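Local coordinates for nicotinate phosphoribosyltransferase (Porphyromonas gingivalis, PDB 2IM5), which probably catalyses the ATP-dependent synthesis of nicotinate mononucleotide from nicotinate and phosphoribosyl diphosphate, the first step from nicotinate towards NAD, at residues Y364-S369 / E380-A385; G224-N229 / M386-I391; E214-H219 / T249-T254; G30-I35 / M349-C354. One frame throughout, in Å; residues are numbered along the deposited sequence.

In the fold
Contact 1 ties the chain leaving the edge strand of the antiparallel sheet to the C-terminal helix 379-389, whose last turn forms one side of contact 2; their centres lie about 9 Å apart. Tyr225 of contact 2 reaches Val366, Glu381 and Ala385 of contact 1, and its ring meets that of Tyr252 in contact 3. Contact 3, centred about 10 Å from contacts 1 and 2, also joins contact 1 through Leu368 N and Thr251 O, 2.7 Å apart. Contact 4, in the sheet itself, meets contact 3 at Phe32 and Leu351, but its nearest atoms stay about 9 Å from contact 2. His213, the predicted phosphohistidine, directly precedes Glu214 of contact 3 and carries no phosphate here.

Contact 1 of 4, residues Y364-S369 / E380-A385; sequences YCVKLS and EEILLA
Tyr364 and Glu381 are joined by a single water molecule. It accepts the backbone N-H of Tyr364, with N 2.8 Å away, and donates to Glu381 OE1 at 3.1 Å. The other carboxylate oxygen, OE2, is hydrogen-bonded to the hydroxyl of Tyr225, so both oxygens of this one side chain have partners. Glu381 CG stands anti to its backbone N (chi1 -166°), and the chain then bends at chi2, which turns CD aside while the CB-CG portion faces residues 364-366. Val366 meets that portion: the two side chains cross at about a right angle, with Val366 CG1 3.4 Å from Glu381 CG, a close carbon-carbon approach. Tyr364 ends the short edge strand 363-364 of the antiparallel sheet, residues 365-369 lead out of it, and after a loop the chain returns as helix 379-389, which packs on them. Val366 points at this helix with both methyls. CG1 also reaches Ile382 CG1 at 3.9 Å, one residue along, while CG2 meets Ala385 CB at 4.0 Å, one helical turn on from Glu381. Farther along the loop, Leu368 and Ile382 slide past each other in opposite directions, their closest carbons being Leu368 CD2 and Ile382 CG2 at 4.1 Å. At the other end Tyr364 offers the helix its CB, 3.9 Å from Glu381 CG, and its ring turns away to meet Trp352 of strand 347-355.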
# COMPACT_ATOMS: atom_id res chain seq x y z
N TYR A 364 8.08 3.10 19.03
CA TYR A 364 8.36 3.60 17.68
C TYR A 364 8.45 2.47 16.68
O TYR A 364 8.94 1.38 17.00
CB TYR A 364 9.67 4.38 17.65
CG TYR A 364 9.58 5.72 18.32
CD1 TYR A 364 8.60 6.64 17.95
CD2 TYR A 364 10.48 6.08 19.34
CE1 TYR A 364 8.51 7.89 18.56
CE2 TYR A 364 10.39 7.33 19.96
CZ TYR A 364 9.40 8.22 19.57
OH TYR A 364 9.30 9.45 20.19
N CYS A 365 7.99 2.74 15.46
CA CYS A 365 8.04 1.76 14.38
C CYS A 365 9.12 2.17 13.39
O CYS A 365 9.34 3.36 13.16
CB CYS A 365 6.69 1.71 13.63
SG CYS A 365 5.26 1.20 14.63
N VAL A 366 9.81 1.19 12.82
CA VAL A 366 10.85 1.50 11.85
C VAL A 366 10.72 0.57 10.66
O VAL A 366 10.02 -0.44 10.71
CB VAL A 366 12.27 1.35 12.45
CG1 VAL A 366 12.42 2.22 13.68
CG2 VAL A 366 12.55 -0.09 12.79
N LYS A 367 11.39 0.94 9.58
CA LYS A 367 11.40 0.15 8.35
C LYS A 367 12.80 0.28 7.78
O LYS A 367 13.33 1.39 7.70
CB LYS A 367 10.38 0.70 7.35
CG LYS A 367 10.41 -0.03 6.02
CD LYS A 367 9.49 0.62 5.02
CE LYS A 367 9.79 0.12 3.61
NZ LYS A 367 8.98 0.86 2.60
N LEU A 368 13.40 -0.83 7.38
CA LEU A 368 14.75 -0.80 6.86
C LEU A 368 14.89 -0.87 5.33
O LEU A 368 15.76 -0.19 4.77
CB LEU A 368 15.56 -1.92 7.50
CG LEU A 368 15.60 -1.92 9.04
CD1 LEU A 368 16.49 -3.05 9.53
CD2 LEU A 368 16.10 -0.58 9.56
N SER A 369 14.06 -1.67 4.67
CA SER A 369 14.12 -1.83 3.21
C SER A 369 15.41 -2.51 2.75
O SER A 369 16.33 -2.72 3.54
CB SER A 369 14.00 -0.48 2.50
OG SER A 369 15.28 0.04 2.16
N GLU A 380 17.12 6.55 16.76
CA GLU A 380 17.50 5.72 17.90
C GLU A 380 16.92 4.32 17.73
O GLU A 380 17.60 3.32 17.98
CB GLU A 380 16.96 6.35 19.20
CG GLU A 380 17.43 5.68 20.49
CD GLU A 380 18.86 6.07 20.87
OE1 GLU A 380 19.31 5.68 21.98
OE2 GLU A 380 19.54 6.75 20.06
N GLU A 381 15.66 4.24 17.30
CA GLU A 381 14.98 2.96 17.12
C GLU A 381 15.57 2.18 15.96
O GLU A 381 15.67 0.95 16.02
CB GLU A 381 13.48 3.19 16.91
CG GLU A 381 12.63 1.93 17.03
CD GLU A 381 12.76 1.26 18.39
OE1 GLU A 381 12.79 1.98 19.41
OE2 GLU A 381 12.82 0.01 18.45
N ILE A 382 15.96 2.88 14.90
CA ILE A 382 16.55 2.22 13.73
C ILE A 382 17.83 1.50 14.12
O ILE A 382 18.08 0.36 13.70
CB ILE A 382 16.87 3.24 12.62
CG1 ILE A 382 15.57 3.77 12.00
CG2 ILE A 382 17.73 2.58 11.54
CD1 ILE A 382 15.78 4.90 11.01
N LEU A 383 18.66 2.18 14.91
CA LEU A 383 19.92 1.61 15.39
C LEU A 383 19.63 0.34 16.20
O LEU A 383 20.29 -0.68 16.03
CB LEU A 383 20.65 2.63 16.28
CG LEU A 383 22.16 2.78 16.09
CD1 LEU A 383 22.71 3.73 17.16
CD2 LEU A 383 22.84 1.42 16.17
N LEU A 384 18.65 0.43 17.10
CA LEU A 384 18.28 -0.69 17.94
C LEU A 384 17.85 -1.88 17.08
O LEU A 384 18.24 -3.01 17.35
CB LEU A 384 17.13 -0.29 18.89
CG LEU A 384 16.68 -1.38 19.87
CD1 LEU A 384 17.79 -1.65 20.86
CD2 LEU A 384 15.43 -0.92 20.61
N ALA A 385 17.08 -1.63 16.03
CA ALA A 385 16.62 -2.70 15.15
C ALA A 385 17.81 -3.36 14.47
O ALA A 385 17.92 -4.59 14.46
CB ALA A 385 15.66 -2.16 14.11
O HOH W 1 10.19 2.93 20.81

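Contact 2 of 4, residues G224-N229 / M386-I391; sequences GYKMAN and MNTLGI
Tyr225 and Leu389 make the main apolar contact. The isobutyl end of Leu389 reaches the base of the tyrosine, with CD2 3.8 Å from Tyr225 CB and CG 3.9 Å from the same carbon. Leu389 CD2 also lies 3.8 Å from the carbonyl O of Tyr225, so a single methyl touches both side chain and backbone. Thr388 adds the second apolar group. Its CG2, anti to the backbone N while OG1 stands beside that N (chi1 -60°), touches two neighbours, 4.0 Å from Tyr225 CB and 4.2 Å from Lys226 CG. Tyr225 and Thr388 cross at about a right angle, and the ring atom CD2 passes 4.1 Å from Thr388 OG1. Lys226 runs out extended beyond CG, and its CE comes 3.9 Å from Thr388 O. The segments bring two helix ends together: residues 224-227 connect helix 213-223 to helix 228-240, and residues 386-391 hold the C-terminal turn of helix 379-389 and the last modelled residues after it. Each end turns at a glycine with positive phi. At Gly390 this makes a Schellman motif, in which Ile391 N bonds back to Met386 O at 2.7 Å and Gly390 N to Asn387 O. Polar links do not cross between the segments. Thr388 OG1 is hydrogen-bonded to Leu384 O one turn back in its own helix, and the Tyr225 hydroxyl has its partner in Glu381. The Tyr225 ring also meets that of Tyr252 edge-to-face, and Leu389 rests on Tyr252 and Val256.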
# COMPACT_ATOMS: atom_id res chain seq x y z
N GLY A 224 8.92 -7.10 19.15
CA GLY A 224 10.35 -7.10 18.98
C GLY A 224 10.73 -7.49 17.57
O GLY A 224 9.92 -8.10 16.85
N TYR A 225 11.96 -7.17 17.18
CA TYR A 225 12.44 -7.45 15.83
C TYR A 225 12.71 -8.91 15.48
O TYR A 225 12.46 -9.34 14.36
CB TYR A 225 13.69 -6.61 15.57
CG TYR A 225 13.40 -5.14 15.74
CD1 TYR A 225 12.57 -4.46 14.85
CD2 TYR A 225 13.90 -4.44 16.84
CE1 TYR A 225 12.24 -3.13 15.04
CE2 TYR A 225 13.58 -3.10 17.05
CZ TYR A 225 12.75 -2.46 16.15
OH TYR A 225 12.42 -1.14 16.33
N LYS A 226 13.23 -9.69 16.42
CA LYS A 226 13.51 -11.09 16.12
C LYS A 226 12.30 -11.88 15.64
O LYS A 226 12.38 -12.62 14.67
CB LYS A 226 14.16 -11.77 17.33
CG LYS A 226 15.61 -11.34 17.56
CD LYS A 226 16.23 -12.03 18.76
CE LYS A 226 17.71 -11.68 18.87
NZ LYS A 226 18.36 -12.31 20.04
N MET A 227 11.16 -11.71 16.31
CA MET A 227 9.95 -12.44 15.92
C MET A 227 8.93 -11.68 15.07
O MET A 227 7.89 -12.24 14.72
CB MET A 227 9.26 -12.97 17.18
CG MET A 227 9.95 -14.17 17.81
SD MET A 227 10.09 -15.63 16.70
CE MET A 227 11.89 -15.84 16.67
N ALA A 228 9.22 -10.43 14.74
CA ALA A 228 8.29 -9.60 13.95
C ALA A 228 7.69 -10.30 12.73
O ALA A 228 6.47 -10.48 12.65
CB ALA A 228 8.96 -8.31 13.52
N ASN A 229 8.55 -10.69 11.78
CA ASN A 229 8.08 -11.34 10.56
C ASN A 229 7.28 -12.60 10.85
O ASN A 229 6.20 -12.79 10.29
CB ASN A 229 9.27 -11.69 9.65
CG ASN A 229 9.80 -10.50 8.85
OD1 ASN A 229 11.01 -10.24 8.82
ND2 ASN A 229 8.89 -9.77 8.21
N MET A 386 18.70 -2.55 13.92
CA MET A 386 19.89 -3.09 13.26
C MET A 386 20.74 -3.90 14.24
O MET A 386 21.15 -5.01 13.92
CB MET A 386 20.72 -1.96 12.64
CG MET A 386 20.00 -1.24 11.50
SD MET A 386 20.95 0.06 10.66
CE MET A 386 21.64 -0.81 9.36
N ASN A 387 21.00 -3.35 15.42
CA ASN A 387 21.80 -4.08 16.41
C ASN A 387 21.10 -5.37 16.82
O ASN A 387 21.74 -6.41 16.96
CB ASN A 387 22.07 -3.21 17.65
CG ASN A 387 22.97 -2.02 17.35
OD1 ASN A 387 23.88 -2.12 16.53
ND2 ASN A 387 22.72 -0.89 18.01
N THR A 388 19.79 -5.31 17.01
CA THR A 388 19.02 -6.48 17.41
C THR A 388 19.08 -7.58 16.36
O THR A 388 19.18 -8.76 16.68
CB THR A 388 17.54 -6.12 17.65
OG1 THR A 388 17.45 -5.13 18.69
CG2 THR A 388 16.74 -7.36 18.05
N LEU A 389 19.02 -7.19 15.10
CA LEU A 389 19.04 -8.14 14.01
C LEU A 389 20.44 -8.47 13.53
O LEU A 389 20.61 -9.24 12.60
CB LEU A 389 18.20 -7.61 12.85
CG LEU A 389 16.73 -7.40 13.22
CD1 LEU A 389 16.00 -6.65 12.10
CD2 LEU A 389 16.08 -8.75 13.48
N GLY A 390 21.45 -7.90 14.17
CA GLY A 390 22.82 -8.18 13.77
C GLY A 390 23.19 -7.56 12.43
O GLY A 390 24.02 -8.10 11.70
N ILE A 391 22.57 -6.44 12.10
CA ILE A 391 22.87 -5.76 10.84
C ILE A 391 23.94 -4.70 11.05
O ILE A 391 23.88 -3.98 12.07
CB ILE A 391 21.61 -5.09 10.27
CG1 ILE A 391 20.55 -6.16 9.96
CG2 ILE A 391 21.96 -4.28 9.03
CD1 ILE A 391 19.21 -5.59 9.56

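Contact 3 of 4, residues E214-H219 / T249-T254; sequences EWIQFH and TDTYTT
Thr251 turns its OG1 anti to the carbonyl carbon (chi1 -48°) and its CG2 anti to the backbone N; OG1 faces Ile216 on helix 213-223, while CG2 reaches both Ile216 and Gln217. OG1 approaches Ile216 CB at 3.6 Å. CG2 lies 3.8 Å from Ile216 CG2 and equally close to Gln217 CG, touching two successive residues of the helix. That methyl also sits over the centre of the Tyr252 ring, backing one of its faces. Residues 250-253 form a type I turn closed by Thr253 N and Asp250 O at 2.9 Å. The turn follows strand 246-248, an outermost strand of the parallel sheet in a domain of the TIM-barrel clan, and leads into helix 254-260. From the turn the ring of Tyr252 extends to the helix, where CE2 meets Ile216 CG2 at 3.9 Å and the hydroxyl passes 3.4 Å from Gln217 CA. Water 2, in the ring plane at its edge, receives the hydroxyl proton, with Tyr252 OH 2.6 Å away, and donates to Gln217 O at 3.1 Å. Gln217 NE2 is hydrogen-bonded to Val366 O, which ties the amide to the neighbouring loop 364-369.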
# COMPACT_ATOMS: atom_id res chain seq x y z
N GLU A 214 3.08 -1.68 7.42
CA GLU A 214 2.62 -1.30 8.76
C GLU A 214 2.24 -2.50 9.62
O GLU A 214 2.43 -2.48 10.83
CB GLU A 214 1.44 -0.31 8.69
CG GLU A 214 0.18 -0.86 8.05
CD GLU A 214 -1.02 0.09 8.16
OE1 GLU A 214 -1.61 0.19 9.26
OE2 GLU A 214 -1.36 0.74 7.15
N TRP A 215 1.71 -3.54 8.98
CA TRP A 215 1.31 -4.75 9.70
C TRP A 215 2.53 -5.38 10.34
O TRP A 215 2.50 -5.72 11.52
CB TRP A 215 0.64 -5.74 8.73
CG TRP A 215 0.25 -7.06 9.35
CD1 TRP A 215 0.77 -8.29 9.04
CD2 TRP A 215 -0.75 -7.28 10.36
NE1 TRP A 215 0.15 -9.26 9.79
CE2 TRP A 215 -0.79 -8.68 10.60
CE3 TRP A 215 -1.62 -6.45 11.07
CZ2 TRP A 215 -1.66 -9.25 11.54
CZ3 TRP A 215 -2.49 -7.02 12.01
CH2 TRP A 215 -2.50 -8.41 12.23
N ILE A 216 3.61 -5.52 9.58
CA ILE A 216 4.84 -6.10 10.10
C ILE A 216 5.47 -5.16 11.13
O ILE A 216 5.94 -5.58 12.17
CB ILE A 216 5.89 -6.34 8.99
CG1 ILE A 216 5.27 -7.10 7.82
CG2 ILE A 216 7.07 -7.10 9.54
CD1 ILE A 216 4.76 -8.44 8.16
N GLN A 217 5.50 -3.87 10.79
CA GLN A 217 6.08 -2.86 11.67
C GLN A 217 5.39 -2.81 13.03
O GLN A 217 6.03 -2.61 14.06
CB GLN A 217 5.98 -1.50 11.00
CG GLN A 217 6.89 -1.34 9.81
CD GLN A 217 6.73 0.03 9.16
OE1 GLN A 217 5.76 0.27 8.45
NE2 GLN A 217 7.66 0.94 9.44
N PHE A 218 4.06 -2.97 13.03
CA PHE A 218 3.31 -2.96 14.28
C PHE A 218 3.84 -4.11 15.13
O PHE A 218 4.13 -3.94 16.32
CB PHE A 218 1.82 -3.15 14.01
CG PHE A 218 1.00 -3.35 15.25
CD1 PHE A 218 0.75 -2.28 16.11
CD2 PHE A 218 0.49 -4.61 15.57
CE1 PHE A 218 -0.00 -2.47 17.27
CE2 PHE A 218 -0.27 -4.80 16.73
CZ PHE A 218 -0.51 -3.73 17.58
N HIS A 219 3.99 -5.29 14.51
CA HIS A 219 4.47 -6.47 15.22
C HIS A 219 5.91 -6.28 15.71
O HIS A 219 6.27 -6.76 16.78
CB HIS A 219 4.36 -7.70 14.32
CG HIS A 219 2.96 -8.18 14.14
ND1 HIS A 219 2.41 -9.19 14.90
CD2 HIS A 219 1.97 -7.77 13.31
CE1 HIS A 219 1.15 -9.37 14.55
NE2 HIS A 219 0.86 -8.52 13.59
N THR A 249 8.80 -8.90 2.29
CA THR A 249 10.02 -9.39 2.93
C THR A 249 11.06 -8.35 3.34
O THR A 249 11.94 -8.66 4.14
CB THR A 249 10.74 -10.38 2.00
OG1 THR A 249 11.27 -9.68 0.87
CG2 THR A 249 9.77 -11.45 1.49
N ASP A 250 10.96 -7.13 2.85
CA ASP A 250 11.98 -6.11 3.14
C ASP A 250 11.81 -5.21 4.36
O ASP A 250 12.67 -4.35 4.60
CB ASP A 250 12.18 -5.24 1.90
CG ASP A 250 10.99 -4.33 1.63
OD1 ASP A 250 9.86 -4.69 2.00
OD2 ASP A 250 11.18 -3.25 1.03
N THR A 251 10.74 -5.38 5.13
CA THR A 251 10.50 -4.54 6.30
C THR A 251 11.76 -4.37 7.14
O THR A 251 12.15 -3.25 7.47
CB THR A 251 9.39 -5.10 7.20
OG1 THR A 251 8.26 -5.45 6.39
CG2 THR A 251 8.97 -4.05 8.24
N TYR A 252 12.40 -5.47 7.48
CA TYR A 252 13.62 -5.40 8.27
C TYR A 252 14.75 -6.02 7.47
O TYR A 252 15.61 -6.69 8.03
CB TYR A 252 13.46 -6.13 9.61
CG TYR A 252 12.36 -5.55 10.45
CD1 TYR A 252 12.41 -4.22 10.89
CD2 TYR A 252 11.22 -6.29 10.76
CE1 TYR A 252 11.37 -3.66 11.60
CE2 TYR A 252 10.17 -5.74 11.47
CZ TYR A 252 10.25 -4.42 11.89
OH TYR A 252 9.20 -3.85 12.58
N THR A 253 14.71 -5.80 6.16
CA THR A 253 15.72 -6.34 5.26
C THR A 253 15.32 -7.74 4.82
O THR A 253 14.92 -8.57 5.64
CB THR A 253 17.10 -6.37 5.95
OG1 THR A 253 17.82 -5.17 5.62
CG2 THR A 253 17.86 -7.59 5.58
N THR A 254 15.42 -8.01 3.52
CA THR A 254 15.08 -9.31 2.98
C THR A 254 16.02 -10.42 3.45
O THR A 254 15.60 -11.57 3.57
CB THR A 254 15.04 -9.27 1.43
OG1 THR A 254 13.91 -8.50 1.01
CG2 THR A 254 14.90 -10.68 0.85
O HOH W 2 8.85 -1.49 13.60

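Contact 4 of 4, residues G30-I35 / M349-C354; sequences GEFRFI and MKLWKC
Arg33 and Trp352 lie flat on one another, the guanidinium and indole planes only 11° apart and their centres separated by 3.8 Å. Trp352 CG stands anti to its backbone N (chi1 -166°), which carries the indole to the Arg33 side. Trp352 CD1 sits over the centre of the guanidinium, while Arg33 NH1 is offset toward the indole rim, 3.3 Å from NE1; both nitrogens are donors, so the pair is a stack with an off-centre cation-pi contact, not a hydrogen bond. Arg33 CD lies over the five-membered ring as well. In its own plane the guanidinium grips Glu31 side-on: NE meets OE1 at 2.6 Å from above the carboxylate plane, and NH2 reaches the syn lone pair of the same oxygen at 2.9 Å. Lys353 crosses Glu31 at a slant from the partner strand, its CE 3.5 Å from Glu31 OE1. Glu31 is opposed by two residues, Trp352 and Lys353, which makes a classic beta bulge in the antiparallel pairing of strands 29-36 and 347-355: Trp352 N donates to Glu31 O at 2.8 Å and Glu31 N to Lys353 O at 2.9 Å. On the other sheet face Leu351 CD1 stands over the Phe32 ring, 4.1 Å from its centroid, and Met349 CG packs on Phe34 CB. The polar face thus gathers one carboxylate among cations: Arg33 is bound to it, Lys353 NZ stays too far for a salt bridge, and Arg108 lies close to Arg33. This would be expected to keep Glu31 ionised and to offset part of the repulsion between the cations.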
# COMPACT_ATOMS: atom_id res chain seq x y z
N GLY A 30 -2.34 3.98 17.41
CA GLY A 30 -1.25 4.24 16.49
C GLY A 30 -1.25 5.69 16.06
O GLY A 30 -2.28 6.37 16.18
N GLU A 31 -0.10 6.17 15.62
CA GLU A 31 0.01 7.53 15.11
C GLU A 31 0.67 7.47 13.74
O GLU A 31 1.80 6.97 13.61
CB GLU A 31 0.86 8.43 16.00
CG GLU A 31 0.96 9.84 15.40
CD GLU A 31 1.91 10.79 16.14
OE1 GLU A 31 3.13 10.51 16.19
OE2 GLU A 31 1.42 11.80 16.68
N PHE A 32 -0.04 7.97 12.74
CA PHE A 32 0.49 8.02 11.39
C PHE A 32 1.00 9.44 11.14
O PHE A 32 0.38 10.42 11.56
CB PHE A 32 -0.62 7.69 10.38
CG PHE A 32 -0.92 6.22 10.26
CD1 PHE A 32 -0.36 5.46 9.23
CD2 PHE A 32 -1.73 5.58 11.20
CE1 PHE A 32 -0.61 4.09 9.13
CE2 PHE A 32 -1.98 4.21 11.11
CZ PHE A 32 -1.42 3.46 10.08
N ARG A 33 2.15 9.54 10.48
CA ARG A 33 2.71 10.85 10.19
C ARG A 33 2.96 11.04 8.70
O ARG A 33 3.55 10.20 8.04
CB ARG A 33 4.03 11.05 10.95
CG ARG A 33 3.83 11.15 12.45
CD ARG A 33 5.12 11.54 13.15
NE ARG A 33 4.96 11.52 14.60
CZ ARG A 33 5.91 11.86 15.46
NH1 ARG A 33 7.10 12.26 15.03
NH2 ARG A 33 5.66 11.78 16.76
N PHE A 34 2.48 12.17 8.19
CA PHE A 34 2.65 12.54 6.80
C PHE A 34 4.09 13.00 6.62
O PHE A 34 4.63 13.68 7.48
CB PHE A 34 1.71 13.68 6.45
CG PHE A 34 2.00 14.33 5.13
CD1 PHE A 34 1.48 13.81 3.95
CD2 PHE A 34 2.79 15.48 5.06
CE1 PHE A 34 1.75 14.41 2.72
CE2 PHE A 34 3.07 16.08 3.84
CZ PHE A 34 2.54 15.55 2.67
N ILE A 35 4.71 12.62 5.51
CA ILE A 35 6.08 13.03 5.25
C ILE A 35 6.24 13.44 3.79
O ILE A 35 6.01 12.63 2.88
CB ILE A 35 7.11 11.90 5.51
CG1 ILE A 35 6.93 11.31 6.91
CG2 ILE A 35 8.52 12.44 5.35
CD1 ILE A 35 7.20 12.29 8.03
N MET A 349 2.66 8.57 4.24
CA MET A 349 2.06 8.76 5.55
C MET A 349 2.24 7.40 6.22
O MET A 349 1.51 6.45 5.92
CB MET A 349 0.57 9.13 5.43
CG MET A 349 0.02 9.76 6.71
SD MET A 349 -1.58 10.54 6.54
CE MET A 349 -1.82 11.11 8.23
N LYS A 350 3.23 7.31 7.10
CA LYS A 350 3.55 6.06 7.76
C LYS A 350 3.23 5.94 9.24
O LYS A 350 3.16 6.94 9.95
CB LYS A 350 5.04 5.76 7.57
CG LYS A 350 5.50 5.76 6.12
CD LYS A 350 4.70 4.78 5.28
CE LYS A 350 5.19 4.75 3.84
NZ LYS A 350 4.29 3.93 2.97
N LEU A 351 3.05 4.70 9.68
CA LEU A 351 2.79 4.42 11.08
C LEU A 351 4.11 4.77 11.76
O LEU A 351 5.13 4.14 11.50
CB LEU A 351 2.47 2.94 11.29
CG LEU A 351 2.22 2.53 12.74
CD1 LEU A 351 1.03 3.32 13.29
CD2 LEU A 351 1.95 1.03 12.83
N TRP A 352 4.08 5.76 12.63
CA TRP A 352 5.28 6.21 13.32
C TRP A 352 5.49 5.59 14.69
O TRP A 352 6.63 5.39 15.12
CB TRP A 352 5.25 7.74 13.44
CG TRP A 352 6.57 8.32 13.83
CD1 TRP A 352 6.96 8.71 15.07
CD2 TRP A 352 7.69 8.52 12.97
NE1 TRP A 352 8.27 9.15 15.04
CE2 TRP A 352 8.74 9.04 13.75
CE3 TRP A 352 7.91 8.31 11.59
CZ2 TRP A 352 9.99 9.36 13.22
CZ3 TRP A 352 9.15 8.62 11.06
CH2 TRP A 352 10.18 9.14 11.88
N LYS A 353 4.40 5.30 15.38
CA LYS A 353 4.47 4.69 16.70
C LYS A 353 3.13 4.05 17.04
O LYS A 353 2.10 4.39 16.44
CB LYS A 353 4.84 5.73 17.76
CG LYS A 353 3.83 6.84 17.94
CD LYS A 353 4.27 7.80 19.04
CE LYS A 353 3.20 8.85 19.30
NZ LYS A 353 3.61 9.82 20.34
N CYS A 354 3.14 3.14 18.00
CA CYS A 354 1.94 2.44 18.40
C CYS A 354 2.06 1.90 19.82
O CYS A 354 3.12 1.96 20.44
CB CYS A 354 1.69 1.27 17.45
SG CYS A 354 3.07 0.10 17.37